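Local coordinates for protein O-methyltransferase family 2 (Planctopirus limnophila, PDB 5I2H) that probably transfers a methyl group from S-adenosyl-L-methionine to a hydroxyl oxygen of its substrate, and binds the flavone apigenin, at residues F226-A236 and L250-P261. Numbering follows the deposited sequence.
Sequences FDRPEVLKIAA and LHAGDMWVDPFP. With EDO (1,2-ethanediol), chain F.
The ring of Phe226 fills the inside of the loop 253-261, with protein backbone or side chain on both faces and round its rim. Phe260 meets one face edge-on. The pair is T-shaped, with planes at 82° and centroids 5.2 Å apart. Gly253 N lies over the opposite face, and Gly253 CA is 3.7 Å from Phe226 CZ; a CB on Gly253 would collide with the ring. Asp258 CB and Pro259 O lie at the rim. With CG anti to the backbone N (chi1 -178°), the ring of Phe226 reaches into the loop. With an alanine at Phe226, the loop would probably be left with a gap at its centre, and Phe260 would lose the ring face its edge meets, though Leu201 and Lys286 would still contact it.

Beside the ring the backbones pair as parallel strands. Asp227 N donates to His251 O at 3.0 Å, and Gly253 N donates to Asp227 O. In the second bond the donor stands 42° out of the carbonyl plane.

Helix 229-236 packs back on strand 250-252, nearly antiparallel to it. Leu232 lays CD1 on the backbone, 3.4 Å from His251 C. The methyls of Leu250 reach Ala235 and Ala236, with CD1 3.6 Å from Ala236 CB. This completes the beta-alpha-beta unit at one edge of the Rossmann-like sheet.

Bonds within the loop help to set its shape, and Lys286 ties Met255 O and Asp258 O from outside. Asp258 OD2 accepts from Asp254 N at 2.8 Å, and Asp254 OD1 closes an Asx turn with Trp256 N.

Asp227 OD1 takes Arg228 N through its anti lone pair, and OD2 takes Gly206 N. The loop thus probably depends on an apolar ring for its core and on carboxylate-to-backbone bonds for its turn, which places it together with the strand end.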
loop_
_atom_site.group_PDB
_atom_site.type_symbol
_atom_site.label_atom_id
_atom_site.label_comp_id
_atom_site.label_asym_id
_atom_site.label_seq_id
_atom_site.Cartn_x
_atom_site.Cartn_y
_atom_site.Cartn_z
ATOM N N PHE A 226 13.436 -27.055 -17.128
ATOM C CA PHE A 226 12.891 -28.203 -16.399
ATOM C C PHE A 226 11.664 -27.720 -15.632
ATOM O O PHE A 226 11.783 -26.837 -14.781
ATOM C CB PHE A 226 13.978 -28.742 -15.457
ATOM C CG PHE A 226 13.596 -29.963 -14.653
ATOM C CD1 PHE A 226 12.706 -29.870 -13.583
ATOM C CD2 PHE A 226 14.223 -31.185 -14.871
ATOM C CE1 PHE A 226 12.392 -30.978 -12.814
ATOM C CE2 PHE A 226 13.917 -32.298 -14.089
ATOM C CZ PHE A 226 12.999 -32.200 -13.071
ATOM N N ASP A 227 10.473 -28.241 -15.957
ATOM C CA ASP A 227 9.263 -27.751 -15.293
ATOM C C ASP A 227 8.113 -28.724 -15.582
ATOM O O ASP A 227 8.317 -29.776 -16.194
ATOM C CB ASP A 227 8.931 -26.317 -15.733
ATOM C CG ASP A 227 8.250 -25.517 -14.625
ATOM O OD1 ASP A 227 7.388 -26.090 -13.923
ATOM O OD2 ASP A 227 8.569 -24.334 -14.442
ATOM N N ARG A 228 6.909 -28.372 -15.105
ATOM C CA ARG A 228 5.695 -29.146 -15.416
ATOM C C ARG A 228 5.302 -28.972 -16.884
ATOM O O ARG A 228 5.518 -27.907 -17.470
ATOM C CB ARG A 228 4.519 -28.705 -14.546
ATOM C CG ARG A 228 4.831 -28.554 -13.081
ATOM C CD ARG A 228 3.614 -28.117 -12.256
ATOM N NE ARG A 228 3.029 -26.823 -12.632
ATOM C CZ ARG A 228 3.621 -25.633 -12.479
ATOM N NH1 ARG A 228 4.870 -25.536 -12.000
ATOM N NH2 ARG A 228 2.960 -24.529 -12.828
ATOM N N PRO A 229 4.684 -29.994 -17.485
ATOM C CA PRO A 229 4.341 -29.907 -18.916
ATOM C C PRO A 229 3.494 -28.705 -19.292
ATOM O O PRO A 229 3.735 -28.096 -20.348
ATOM C CB PRO A 229 3.585 -31.223 -19.168
ATOM C CG PRO A 229 4.111 -32.153 -18.160
ATOM C CD PRO A 229 4.454 -31.343 -16.940
ATOM N N GLU A 230 2.501 -28.351 -18.469
ATOM C CA GLU A 230 1.626 -27.223 -18.784
ATOM C C GLU A 230 2.418 -25.929 -18.925
ATOM O O GLU A 230 2.030 -25.034 -19.685
ATOM C CB GLU A 230 0.554 -27.057 -17.692
ATOM C CG GLU A 230 -0.116 -28.358 -17.219
ATOM C CD GLU A 230 0.701 -29.135 -16.163
ATOM O OE1 GLU A 230 1.866 -29.466 -16.423
ATOM O OE2 GLU A 230 0.168 -29.432 -15.073
ATOM N N VAL A 231 3.524 -25.811 -18.197
ATOM C CA VAL A 231 4.336 -24.601 -18.245
ATOM C C VAL A 231 5.281 -24.618 -19.449
ATOM O O VAL A 231 5.525 -23.583 -20.083
ATOM C CB VAL A 231 5.103 -24.471 -16.919
ATOM C CG1 VAL A 231 6.075 -23.359 -17.013
ATOM C CG2 VAL A 231 4.121 -24.263 -15.764
ATOM N N LEU A 232 5.809 -25.796 -19.795
ATOM C CA LEU A 232 6.737 -25.909 -20.912
ATOM C C LEU A 232 6.112 -25.499 -22.242
ATOM O O LEU A 232 6.844 -25.165 -23.179
ATOM C CB LEU A 232 7.255 -27.338 -20.997
ATOM C CG LEU A 232 8.067 -27.731 -19.770
ATOM C CD1 LEU A 232 8.478 -29.206 -19.890
ATOM C CD2 LEU A 232 9.273 -26.802 -19.573
ATOM N N LYS A 233 4.782 -25.538 -22.351
ATOM C CA LYS A 233 4.130 -25.082 -23.574
ATOM C C LYS A 233 4.442 -23.619 -23.835
ATOM O O LYS A 233 4.621 -23.207 -24.995
ATOM C CB LYS A 233 2.615 -25.274 -23.473
ATOM C CG LYS A 233 2.151 -26.700 -23.264
ATOM C CD LYS A 233 1.810 -27.417 -24.561
ATOM C CE LYS A 233 1.343 -28.862 -24.259
ATOM N NZ LYS A 233 1.075 -29.683 -25.487
ATOM N N ILE A 234 4.442 -22.806 -22.772
ATOM C CA ILE A 234 4.747 -21.383 -22.928
ATOM C C ILE A 234 6.200 -21.212 -23.338
ATOM O O ILE A 234 6.511 -20.428 -24.243
ATOM C CB ILE A 234 4.435 -20.594 -21.639
ATOM C CG1 ILE A 234 2.931 -20.438 -21.443
ATOM C CG2 ILE A 234 5.014 -19.220 -21.705
ATOM C CD1 ILE A 234 2.387 -21.384 -20.416
ATOM N N ALA A 235 7.110 -21.946 -22.679
ATOM C CA ALA A 235 8.519 -21.863 -23.043
ATOM C C ALA A 235 8.726 -22.206 -24.507
ATOM O O ALA A 235 9.533 -21.568 -25.176
ATOM C CB ALA A 235 9.374 -22.792 -22.180
ATOM N N ALA A 236 8.003 -23.202 -25.023
ATOM C CA ALA A 236 8.200 -23.598 -26.415
ATOM C C ALA A 236 7.856 -22.444 -27.349
ATOM O O ALA A 236 8.577 -22.179 -28.322
ATOM C CB ALA A 236 7.333 -24.813 -26.753
ATOM N N LEU A 250 13.322 -28.698 -23.547
ATOM C CA LEU A 250 12.248 -28.587 -22.563
ATOM C C LEU A 250 12.013 -29.965 -21.961
ATOM O O LEU A 250 11.659 -30.905 -22.681
ATOM C CB LEU A 250 10.964 -28.058 -23.210
ATOM C CG LEU A 250 11.156 -26.806 -24.066
ATOM C CD1 LEU A 250 9.842 -26.429 -24.817
ATOM C CD2 LEU A 250 11.689 -25.630 -23.240
ATOM N N HIS A 251 12.223 -30.088 -20.654
ATOM C CA HIS A 251 12.073 -31.352 -19.946
ATOM C C HIS A 251 11.002 -31.250 -18.875
ATOM O O HIS A 251 11.084 -30.387 -17.985
ATOM C CB HIS A 251 13.383 -31.780 -19.302
ATOM C CG HIS A 251 14.445 -32.093 -20.286
ATOM N ND1 HIS A 251 14.918 -33.369 -20.474
ATOM C CD2 HIS A 251 15.094 -31.316 -21.177
ATOM C CE1 HIS A 251 15.857 -33.350 -21.407
ATOM N NE2 HIS A 251 15.983 -32.115 -21.848
ATOM N N ALA A 252 10.019 -32.151 -18.953
ATOM C CA ALA A 252 9.002 -32.271 -17.922
ATOM C C ALA A 252 9.569 -33.101 -16.786
ATOM O O ALA A 252 10.202 -34.143 -17.008
ATOM C CB ALA A 252 7.726 -32.920 -18.480
ATOM N N GLY A 253 9.365 -32.637 -15.570
ATOM C CA GLY A 253 9.841 -33.432 -14.466
ATOM C C GLY A 253 9.423 -32.815 -13.160
ATOM O O GLY A 253 8.973 -31.660 -13.097
ATOM N N ASP A 254 9.569 -33.623 -12.132
ATOM C CA ASP A 254 9.286 -33.257 -10.756
ATOM C C ASP A 254 10.646 -33.007 -10.117
ATOM O O ASP A 254 11.459 -33.939 -9.997
ATOM C CB ASP A 254 8.526 -34.393 -10.066
ATOM C CG ASP A 254 8.248 -34.131 -8.580
ATOM O OD1 ASP A 254 8.950 -33.340 -7.925
ATOM O OD2 ASP A 254 7.314 -34.769 -8.043
HETATM N N MSE A 255 10.902 -31.754 -9.731
HETATM C CA MSE A 255 12.267 -31.362 -9.334
HETATM C C MSE A 255 12.752 -32.068 -8.055
HETATM O O MSE A 255 13.957 -32.121 -7.802
HETATM C CB MSE A 255 12.376 -29.840 -9.155
HETATM C CG MSE A 255 11.592 -29.292 -7.962
HETATM SE SE MSE A 255 11.639 -27.347 -8.117
HETATM C CE MSE A 255 10.601 -26.900 -6.584
ATOM N N TRP A 256 11.825 -32.605 -7.251
ATOM C CA TRP A 256 12.228 -33.237 -5.999
ATOM C C TRP A 256 12.771 -34.641 -6.210
ATOM O O TRP A 256 13.581 -35.105 -5.403
ATOM C CB TRP A 256 11.047 -33.267 -5.024
ATOM C CG TRP A 256 10.543 -31.873 -4.728
ATOM C CD1 TRP A 256 9.400 -31.315 -5.196
ATOM C CD2 TRP A 256 11.186 -30.868 -3.928
ATOM N NE1 TRP A 256 9.290 -30.014 -4.757
ATOM C CE2 TRP A 256 10.365 -29.721 -3.956
ATOM C CE3 TRP A 256 12.377 -30.828 -3.191
ATOM C CZ2 TRP A 256 10.703 -28.528 -3.284
ATOM C CZ3 TRP A 256 12.704 -29.647 -2.506
ATOM C CH2 TRP A 256 11.866 -28.519 -2.560
ATOM N N VAL A 257 12.341 -35.336 -7.265
ATOM C CA VAL A 257 12.590 -36.780 -7.361
ATOM C C VAL A 257 13.149 -37.197 -8.713
ATOM O O VAL A 257 13.814 -38.237 -8.813
ATOM C CB VAL A 257 11.314 -37.609 -7.057
ATOM C CG1 VAL A 257 10.777 -37.329 -5.623
ATOM C CG2 VAL A 257 10.236 -37.376 -8.106
ATOM N N ASP A 258 12.849 -36.442 -9.762
ATOM C CA ASP A 258 13.366 -36.840 -11.058
ATOM C C ASP A 258 14.784 -36.310 -11.219
ATOM O O ASP A 258 15.100 -35.226 -10.718
ATOM C CB ASP A 258 12.479 -36.300 -12.175
ATOM C CG ASP A 258 11.104 -36.985 -12.206
ATOM O OD1 ASP A 258 11.019 -38.181 -11.862
ATOM O OD2 ASP A 258 10.092 -36.335 -12.549
ATOM N N PRO A 259 15.646 -37.035 -11.927
ATOM C CA PRO A 259 17.037 -36.588 -12.066
ATOM C C PRO A 259 17.137 -35.306 -12.881
ATOM O O PRO A 259 16.519 -35.169 -13.944
ATOM C CB PRO A 259 17.724 -37.763 -12.780
ATOM C CG PRO A 259 16.606 -38.545 -13.459
ATOM C CD PRO A 259 15.380 -38.316 -12.626
ATOM N N PHE A 260 17.939 -34.371 -12.388
ATOM C CA PHE A 260 18.243 -33.205 -13.196
ATOM C C PHE A 260 19.179 -33.627 -14.325
ATOM O O PHE A 260 20.043 -34.507 -14.131
ATOM C CB PHE A 260 18.913 -32.116 -12.365
ATOM C CG PHE A 260 18.003 -31.434 -11.348
ATOM C CD1 PHE A 260 16.641 -31.190 -11.610
ATOM C CD2 PHE A 260 18.529 -31.016 -10.109
ATOM C CE1 PHE A 260 15.840 -30.555 -10.663
ATOM C CE2 PHE A 260 17.749 -30.368 -9.155
ATOM C CZ PHE A 260 16.407 -30.133 -9.420
ATOM N N PRO A 261 19.047 -33.033 -15.499
ATOM C CA PRO A 261 19.978 -33.338 -16.597
ATOM C C PRO A 261 21.338 -32.719 -16.321
ATOM O O PRO A 261 21.447 -31.744 -15.541
ATOM C CB PRO A 261 19.309 -32.682 -17.819
ATOM C CG PRO A 261 18.555 -31.531 -17.218
ATOM C CD PRO A 261 18.048 -32.013 -15.868
HETATM C C1 EDO F . 8.528 -29.144 -9.642
HETATM O O1 EDO F . 8.195 -30.365 -9.001
HETATM C C2 EDO F . 9.134 -29.421 -11.000
HETATM O O2 EDO F . 9.145 -28.132 -11.577
#